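Local coordinates for sugar fermentation stimulation protein homolog (Pyrococcus furiosus, PDB 4DA2), which probably binds DNA and joins an OB-fold domain to a calcium-binding domain of the PD-(D/E)xK nuclease type, at residues A[156-161]-A[195-200]. The protein carries 1 engineered substitution. Residues are numbered along the deposited sequence; the frame is centred on the assembly and turned at random.
Sequences HIKELI and AELLKE
Ile161 lays its CD1 methyl over one face of the Glu200 carboxylate, 3.8 Å from Glu200 CD, while Ile161 CG2 comes near the OE2 end. At that end OE2 is engaged in a salt bridge with Arg165. The second flat group is the peptide that follows Leu197. Ile157 CG2 stands almost straight above its oxygen, 3.7 Å from Leu197 O, whereas Ile161 CD1 approaches the same oxygen closer to the peptide plane, beyond its tip.

Around these planes the contact is a worked example of helix packing by branched aliphatic residues. Helices 151-165 and 192-204 run nearly parallel, their axes 9.7 Å apart and crossing at 15° over these segments. Leu197 projects between Ile157, Lys158 and Ile161. In Ile157, CG2 is anti to the backbone N (chi1 of CG1 -62°), and this methyl also meets Leu197 CB at 3.8 Å. The other branch reaches Leu198, which leaves its helix facing away but brings CD2 back to 3.8 Å from Ile157 CD1, the two side chains crossing nearly at right angles. On the solvent side, the extended Lys158 chain passes obliquely across the Leu197 methyls, with Lys158 CG 3.9 Å from Leu197 CD2.

An alanine in place of Ile157 would probably open a gap beside Leu198 CD2 and leave the Leu197 carbonyl face without its methyl cover.

Helix 151-165 follows the antiparallel hairpin of strands 127-139 and 142-145 and leads into strand 169-176, which lies parallel to 127-139; helix 192-204 leads into neighbouring strand 207-215. Leu160 and Leu198 both touch strand 169-176. No hydrogen bond crosses between the segments, so their association rests on shape and apolar burial, with the carboxylate charge directed to Arg165 at the margin.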
# COMPACT_ATOMS: atom_id res chain seq x y z
N HIS A 156 -7.55 6.86 11.00
CA HIS A 156 -7.95 7.13 9.63
C HIS A 156 -9.35 6.59 9.34
O HIS A 156 -10.15 7.28 8.74
CB HIS A 156 -6.96 6.54 8.64
CG HIS A 156 -5.61 7.19 8.65
ND1 HIS A 156 -4.50 6.58 8.12
CD2 HIS A 156 -5.20 8.40 9.12
CE1 HIS A 156 -3.45 7.38 8.25
NE2 HIS A 156 -3.85 8.48 8.87
N ILE A 157 -9.63 5.36 9.77
CA ILE A 157 -10.95 4.76 9.49
C ILE A 157 -12.06 5.55 10.22
O ILE A 157 -13.16 5.77 9.67
CB ILE A 157 -10.99 3.24 9.79
CG1 ILE A 157 -9.99 2.51 8.88
CG2 ILE A 157 -12.45 2.67 9.56
CD1 ILE A 157 -9.48 1.14 9.45
N LYS A 158 -11.76 6.00 11.44
CA LYS A 158 -12.70 6.84 12.19
C LYS A 158 -13.02 8.14 11.47
O LYS A 158 -14.18 8.54 11.42
CB LYS A 158 -12.23 7.05 13.64
CG LYS A 158 -12.38 5.78 14.50
CD LYS A 158 -11.85 5.99 15.93
CE LYS A 158 -12.18 4.80 16.82
NZ LYS A 158 -11.70 5.01 18.21
N GLU A 159 -12.01 8.78 10.87
CA GLU A 159 -12.26 10.02 10.15
C GLU A 159 -13.07 9.75 8.87
O GLU A 159 -13.90 10.58 8.47
CB GLU A 159 -10.96 10.74 9.80
CG GLU A 159 -10.14 11.20 11.01
CD GLU A 159 -10.87 12.21 11.90
OE1 GLU A 159 -11.95 12.72 11.53
OE2 GLU A 159 -10.33 12.49 12.98
N LEU A 160 -12.82 8.60 8.23
CA LEU A 160 -13.58 8.20 7.04
C LEU A 160 -15.07 8.00 7.39
O LEU A 160 -15.95 8.42 6.63
CB LEU A 160 -12.98 6.92 6.41
CG LEU A 160 -11.63 7.10 5.72
CD1 LEU A 160 -10.98 5.72 5.45
CD2 LEU A 160 -11.80 7.84 4.42
N ILE A 161 -15.32 7.31 8.49
CA ILE A 161 -16.67 7.06 8.98
C ILE A 161 -17.39 8.40 9.23
O ILE A 161 -18.53 8.59 8.80
CB ILE A 161 -16.65 6.19 10.26
CG1 ILE A 161 -16.23 4.75 9.93
CG2 ILE A 161 -18.03 6.24 10.96
CD1 ILE A 161 -15.91 3.89 11.15
N ALA A 195 -10.78 -4.40 12.22
CA ALA A 195 -11.79 -5.25 11.55
C ALA A 195 -13.22 -4.78 11.90
O ALA A 195 -14.08 -4.67 11.01
CB ALA A 195 -11.57 -6.71 11.89
N GLU A 196 -13.46 -4.46 13.17
CA GLU A 196 -14.77 -3.93 13.61
C GLU A 196 -15.08 -2.58 12.95
O GLU A 196 -16.20 -2.37 12.47
CB GLU A 196 -14.85 -3.85 15.14
CG GLU A 196 -16.14 -3.24 15.70
CD GLU A 196 -17.38 -4.11 15.52
OE1 GLU A 196 -17.32 -5.18 14.87
OE2 GLU A 196 -18.44 -3.70 16.04
N LEU A 197 -14.10 -1.68 12.95
CA LEU A 197 -14.23 -0.36 12.33
C LEU A 197 -14.50 -0.44 10.81
O LEU A 197 -15.22 0.38 10.29
CB LEU A 197 -12.97 0.49 12.60
CG LEU A 197 -12.81 1.14 14.00
CD1 LEU A 197 -11.40 1.76 14.10
CD2 LEU A 197 -13.91 2.17 14.25
N LEU A 198 -13.90 -1.40 10.11
CA LEU A 198 -14.15 -1.54 8.65
C LEU A 198 -15.61 -1.93 8.34
O LEU A 198 -16.20 -1.49 7.33
CB LEU A 198 -13.13 -2.50 7.99
CG LEU A 198 -11.70 -1.93 7.89
CD1 LEU A 198 -10.71 -3.05 7.53
CD2 LEU A 198 -11.61 -0.77 6.89
N LYS A 199 -16.18 -2.77 9.20
CA LYS A 199 -17.61 -3.13 9.12
C LYS A 199 -18.47 -1.90 9.31
O LYS A 199 -19.42 -1.69 8.56
CB LYS A 199 -17.98 -4.19 10.19
CG LYS A 199 -17.40 -5.58 9.91
CD LYS A 199 -17.95 -6.65 10.87
CE LYS A 199 -17.24 -7.98 10.66
NZ LYS A 199 -15.91 -8.00 11.35
N GLU A 200 -18.12 -1.08 10.31
CA GLU A 200 -18.82 0.16 10.60
C GLU A 200 -18.71 1.13 9.43
O GLU A 200 -19.70 1.79 9.07
CB GLU A 200 -18.27 0.81 11.89
CG GLU A 200 -19.02 2.08 12.30
CD GLU A 200 -18.55 2.66 13.64
OE1 GLU A 200 -17.69 2.04 14.29
OE2 GLU A 200 -19.05 3.74 14.02